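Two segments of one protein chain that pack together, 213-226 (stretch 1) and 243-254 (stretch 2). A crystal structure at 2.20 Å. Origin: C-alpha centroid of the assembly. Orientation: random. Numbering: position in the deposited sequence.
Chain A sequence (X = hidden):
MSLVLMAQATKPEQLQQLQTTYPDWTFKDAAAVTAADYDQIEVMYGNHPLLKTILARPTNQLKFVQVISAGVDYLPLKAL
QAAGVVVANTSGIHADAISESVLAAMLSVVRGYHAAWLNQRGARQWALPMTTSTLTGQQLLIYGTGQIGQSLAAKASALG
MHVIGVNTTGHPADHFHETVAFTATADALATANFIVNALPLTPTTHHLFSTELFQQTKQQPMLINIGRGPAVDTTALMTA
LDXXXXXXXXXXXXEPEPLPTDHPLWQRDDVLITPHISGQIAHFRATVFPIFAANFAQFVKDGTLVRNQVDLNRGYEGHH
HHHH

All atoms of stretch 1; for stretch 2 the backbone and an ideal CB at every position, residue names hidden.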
# COMPACT_ATOMS: atom_id res chain seq x y z
N LEU A 213 9.79 7.50 -26.74
CA LEU A 213 8.93 7.36 -25.53
C LEU A 213 9.38 8.29 -24.41
O LEU A 213 8.61 9.11 -23.93
CB LEU A 213 8.86 5.91 -25.01
CG LEU A 213 7.87 5.67 -23.84
CD1 LEU A 213 7.27 4.25 -23.76
CD2 LEU A 213 8.40 6.07 -22.46
N PHE A 214 10.67 8.19 -24.07
CA PHE A 214 11.25 8.97 -23.02
C PHE A 214 11.07 10.46 -23.28
O PHE A 214 10.80 11.22 -22.37
CB PHE A 214 12.73 8.62 -22.82
CG PHE A 214 12.96 7.22 -22.34
CD1 PHE A 214 12.01 6.57 -21.55
CD2 PHE A 214 14.13 6.53 -22.68
CE1 PHE A 214 12.21 5.28 -21.11
CE2 PHE A 214 14.34 5.21 -22.25
CZ PHE A 214 13.38 4.58 -21.46
N GLN A 215 11.23 10.87 -24.53
CA GLN A 215 11.08 12.28 -24.91
C GLN A 215 9.66 12.82 -24.75
O GLN A 215 9.49 14.01 -24.63
CB GLN A 215 11.54 12.50 -26.37
CG GLN A 215 12.84 13.32 -26.50
CD GLN A 215 13.68 12.97 -27.74
OE1 GLN A 215 13.16 12.95 -28.88
NE2 GLN A 215 14.98 12.69 -27.53
N GLN A 216 8.63 11.97 -24.78
CA GLN A 216 7.26 12.40 -24.57
C GLN A 216 6.87 12.67 -23.10
O GLN A 216 5.75 13.13 -22.85
CB GLN A 216 6.26 11.39 -25.16
CG GLN A 216 6.31 11.23 -26.66
CD GLN A 216 5.53 10.00 -27.10
OE1 GLN A 216 4.36 10.09 -27.47
NE2 GLN A 216 6.16 8.86 -27.02
N THR A 217 7.77 12.41 -22.15
CA THR A 217 7.43 12.54 -20.73
C THR A 217 7.70 13.97 -20.33
O THR A 217 8.67 14.55 -20.81
CB THR A 217 8.28 11.61 -19.78
OG1 THR A 217 9.65 12.04 -19.72
CG2 THR A 217 8.20 10.16 -20.17
N LYS A 218 6.90 14.51 -19.42
CA LYS A 218 7.18 15.85 -18.94
C LYS A 218 7.34 16.01 -17.40
O LYS A 218 7.69 17.08 -16.92
CB LYS A 218 6.10 16.79 -19.50
CG LYS A 218 5.84 16.57 -20.99
CD LYS A 218 6.60 17.58 -21.85
CE LYS A 218 6.52 17.25 -23.38
NZ LYS A 218 7.68 16.37 -23.85
N GLN A 219 7.06 14.96 -16.61
CA GLN A 219 7.14 15.14 -15.15
C GLN A 219 8.41 14.55 -14.58
O GLN A 219 8.53 14.39 -13.38
CB GLN A 219 5.98 14.49 -14.43
CG GLN A 219 4.62 14.85 -14.98
CD GLN A 219 4.44 16.35 -15.07
OE1 GLN A 219 4.88 17.09 -14.19
NE2 GLN A 219 3.81 16.80 -16.15
N GLN A 220 9.37 14.24 -15.44
CA GLN A 220 10.57 13.50 -15.07
C GLN A 220 10.24 12.24 -14.22
O GLN A 220 10.66 12.11 -13.04
CB GLN A 220 11.59 14.40 -14.40
CG GLN A 220 11.72 15.77 -15.10
CD GLN A 220 12.82 16.69 -14.49
OE1 GLN A 220 13.38 16.42 -13.43
NE2 GLN A 220 13.13 17.77 -15.20
N PRO A 221 9.48 11.31 -14.84
CA PRO A 221 8.95 10.17 -14.05
C PRO A 221 10.01 9.11 -13.71
O PRO A 221 11.13 9.14 -14.20
CB PRO A 221 7.89 9.58 -14.98
CG PRO A 221 8.54 9.78 -16.36
CD PRO A 221 9.25 11.16 -16.28
N MET A 222 9.63 8.18 -12.84
CA MET A 222 10.48 7.05 -12.51
C MET A 222 10.06 5.86 -13.43
O MET A 222 8.85 5.61 -13.63
CB MET A 222 10.33 6.73 -11.01
CG MET A 222 11.06 5.46 -10.50
SD MET A 222 10.86 5.12 -8.73
CE MET A 222 11.96 3.71 -8.69
N LEU A 223 11.03 5.15 -14.00
CA LEU A 223 10.69 4.03 -14.88
C LEU A 223 10.92 2.73 -14.15
O LEU A 223 11.97 2.56 -13.53
CB LEU A 223 11.52 4.05 -16.18
CG LEU A 223 11.29 2.79 -17.05
CD1 LEU A 223 9.91 2.86 -17.77
CD2 LEU A 223 12.39 2.69 -18.08
N ILE A 224 9.94 1.82 -14.21
CA ILE A 224 10.11 0.54 -13.55
C ILE A 224 9.86 -0.59 -14.51
O ILE A 224 8.81 -0.63 -15.13
CB ILE A 224 9.19 0.39 -12.31
CG1 ILE A 224 9.52 1.50 -11.27
CG2 ILE A 224 9.36 -1.03 -11.70
CD1 ILE A 224 8.38 2.03 -10.58
N ASN A 225 10.79 -1.53 -14.62
CA ASN A 225 10.62 -2.65 -15.56
C ASN A 225 10.49 -3.98 -14.86
O ASN A 225 11.44 -4.49 -14.28
CB ASN A 225 11.77 -2.74 -16.60
CG ASN A 225 11.42 -3.67 -17.74
OD1 ASN A 225 10.29 -4.17 -17.81
ND2 ASN A 225 12.36 -3.90 -18.66
N ILE A 226 9.30 -4.56 -14.92
CA ILE A 226 9.09 -5.88 -14.38
C ILE A 226 8.50 -6.70 -15.53
O ILE A 226 7.82 -7.68 -15.32
CB ILE A 226 8.11 -5.86 -13.18
CG1 ILE A 226 6.89 -4.99 -13.51
CG2 ILE A 226 8.79 -5.36 -11.90
CD1 ILE A 226 5.64 -5.40 -12.80
N UNK A 243 19.96 13.31 -19.07
CA UNK A 243 19.30 14.60 -19.38
C UNK A 243 18.03 14.87 -18.57
O UNK A 243 17.18 15.66 -19.00
CB UNK A 243 18.95 14.65 -20.87
N UNK A 244 17.88 14.20 -17.43
CA UNK A 244 16.75 14.38 -16.54
C UNK A 244 15.43 14.31 -17.24
O UNK A 244 14.52 15.06 -16.89
CB UNK A 244 16.86 15.72 -15.81
N UNK A 245 15.31 13.45 -18.25
CA UNK A 245 14.00 13.16 -18.83
C UNK A 245 13.30 12.16 -17.90
O UNK A 245 12.07 12.02 -17.92
CB UNK A 245 14.12 12.61 -20.25
N UNK A 246 14.11 11.45 -17.11
CA UNK A 246 13.64 10.46 -16.13
C UNK A 246 14.34 10.79 -14.81
O UNK A 246 15.52 11.16 -14.83
CB UNK A 246 13.93 9.03 -16.58
N UNK A 247 13.66 10.61 -13.68
CA UNK A 247 14.34 10.84 -12.39
C UNK A 247 15.10 9.61 -11.85
O UNK A 247 16.11 9.77 -11.17
CB UNK A 247 13.31 11.28 -11.35
N UNK A 248 14.63 8.40 -12.17
CA UNK A 248 15.10 7.18 -11.48
C UNK A 248 14.59 5.99 -12.30
O UNK A 248 13.58 6.12 -13.02
CB UNK A 248 14.61 7.11 -10.03
N UNK A 249 15.27 4.85 -12.17
CA UNK A 249 14.74 3.59 -12.73
C UNK A 249 14.90 2.43 -11.74
O UNK A 249 15.78 2.44 -10.89
CB UNK A 249 15.45 3.25 -14.04
N UNK A 250 14.03 1.44 -11.85
CA UNK A 250 14.22 0.20 -11.09
C UNK A 250 14.02 -0.90 -12.08
O UNK A 250 12.95 -1.04 -12.67
CB UNK A 250 13.27 0.07 -9.90
N UNK A 251 15.06 -1.68 -12.31
CA UNK A 251 14.89 -2.75 -13.29
C UNK A 251 15.04 -4.08 -12.58
O UNK A 251 16.07 -4.35 -11.99
CB UNK A 251 15.90 -2.63 -14.44
N UNK A 252 14.00 -4.90 -12.65
CA UNK A 252 14.08 -6.24 -12.08
C UNK A 252 14.43 -7.26 -13.15
O UNK A 252 14.60 -8.43 -12.84
CB UNK A 252 12.76 -6.62 -11.40
N UNK A 253 14.47 -6.78 -14.41
CA UNK A 253 14.91 -7.53 -15.58
C UNK A 253 15.79 -6.60 -16.42
O UNK A 253 15.66 -5.36 -16.39
CB UNK A 253 13.72 -8.06 -16.39
N UNK A 254 16.72 -7.20 -17.15
CA UNK A 254 17.71 -6.44 -17.90
C UNK A 254 17.99 -7.11 -19.26
O UNK A 254 17.61 -8.27 -19.49
CB UNK A 254 19.00 -6.31 -17.09

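Position 243 has no atom of stretch 1 within 5.5 Å of its ideal CB, so this contact leaves the choice open; the residue is His 243. At 244, phi and psi are both positive (50°/36°), a region that favours glycine or asparagine but tolerates others. His 244 occupies it, and its ring leads away.

Position 245 points its CB away from stretch 1, yet O of Phe 214 lies 4.2 Å from the ideal CB of 245, so a long, flexible, polar chain could fold back toward Phe 214 and Gln 215. Gln 245 does so: its NE2 comes 3.0 Å from CG of Gln 215. A water bridges its backbone O to N of Gln 220.

At 246 the CB also points away overall, but the ring of Phe 214, Pro 221 and Leu 223 offer an apolar hollow within reach of a medium-sized aliphatic chain; leucine, isoleucine or methionine would serve. Leu 246 sets CD1 over the face of the Phe 214 ring, 4.2 Å from its centroid, and 4.0 Å from CB of Leu 223, while its CD2 lies 3.9 Å from CG of Pro 221.

Position 247 has its ideal CB only 3.2 Å from the carbonyl O of Gln 220, which invites a small donor such as serine or threonine. Ser 247 gives OG to O of Gln 220 at 2.8 Å, and its backbone N bonds to O of Pro 221 at 3.0 Å.

Further on, the chain runs parallel to strand 222-225, and alternate CB atoms share a sheet face. Position 248 lies beside the Met 222 side chain, suiting an apolar residue; Met 248 places CB 3.8 Å from CG of Met 222, its end leading away. At 249, beside Leu 223 on the other face, small or β-branched residues would fit; Ala 249 is deposited, and its CA makes a CA-H...O contact with O of Leu 223 at 3.1 Å.

Position 250 faces Met 222 CE and Ile 224 CG1, at 4.0 and 4.2 Å from its ideal CB, so a small apolar group packs well, and Ala 250 meets both. Its N and O bond to O of Leu 223 (2.9 Å) and N of Asn 225 (3.0 Å).

Position 251 is paired with Asn 225, where an aliphatic chain could cover the CB; CD2 of Leu 251 lies 3.8 Å from CB of Asn 225.

At 252 the ideal CB is 3.8 Å from O of Asn 225 and 4.2 Å from CG2 of Ile 226, leaving several types possible; N of Asp 252 donates to O of Asn 225 (3.1 Å), and its carboxylate bonds elsewhere in the structure. Position 253 points toward stretch 1 and suits a compact aliphatic group: Val 253 CG2 lies 3.5 Å from Asn 225 ND2. Position 254 points away, and Thr 254 makes no contact with stretch 1.

Stretch 2 243-254: HHQLSMAALDVT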
# COMPACT_ATOMS: atom_id res chain seq x y z
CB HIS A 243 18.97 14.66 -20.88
CG HIS A 243 20.14 14.40 -21.76
ND1 HIS A 243 20.02 13.86 -23.03
CD2 HIS A 243 21.47 14.57 -21.56
CE1 HIS A 243 21.22 13.72 -23.57
NE2 HIS A 243 22.12 14.14 -22.69
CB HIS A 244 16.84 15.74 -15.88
CG HIS A 244 18.20 16.02 -15.35
ND1 HIS A 244 18.72 15.35 -14.26
CD2 HIS A 244 19.18 16.86 -15.77
CE1 HIS A 244 19.95 15.78 -14.02
NE2 HIS A 244 20.26 16.68 -14.93
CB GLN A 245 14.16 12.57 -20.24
CG GLN A 245 14.00 13.57 -21.37
CD GLN A 245 14.63 13.09 -22.72
OE1 GLN A 245 15.53 12.22 -22.75
NE2 GLN A 245 14.14 13.66 -23.84
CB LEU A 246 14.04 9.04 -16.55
CG LEU A 246 13.41 8.37 -17.77
CD1 LEU A 246 13.77 6.89 -17.82
CD2 LEU A 246 11.90 8.51 -17.76
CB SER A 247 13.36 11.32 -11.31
OG SER A 247 12.17 10.56 -11.29
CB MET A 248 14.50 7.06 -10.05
CG MET A 248 15.08 7.96 -8.98
SD MET A 248 16.76 7.63 -8.33
CE MET A 248 16.55 5.89 -8.18
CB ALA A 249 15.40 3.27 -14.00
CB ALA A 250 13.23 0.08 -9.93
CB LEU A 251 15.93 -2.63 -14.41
CG LEU A 251 16.18 -1.24 -14.95
CD1 LEU A 251 17.48 -1.28 -15.83
CD2 LEU A 251 14.90 -0.71 -15.73
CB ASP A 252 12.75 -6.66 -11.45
CG ASP A 252 12.87 -7.95 -10.65
OD1 ASP A 252 13.78 -8.07 -9.80
OD2 ASP A 252 12.04 -8.85 -10.85
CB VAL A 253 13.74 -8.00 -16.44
CG1 VAL A 253 12.91 -9.05 -15.72
CG2 VAL A 253 12.89 -6.82 -16.87
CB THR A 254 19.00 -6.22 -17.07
OG1 THR A 254 19.63 -7.48 -16.74
CG2 THR A 254 18.62 -5.51 -15.78
O HOH W 1 10.20 14.10 -18.41
O HOH W 2 15.07 -3.33 -18.15
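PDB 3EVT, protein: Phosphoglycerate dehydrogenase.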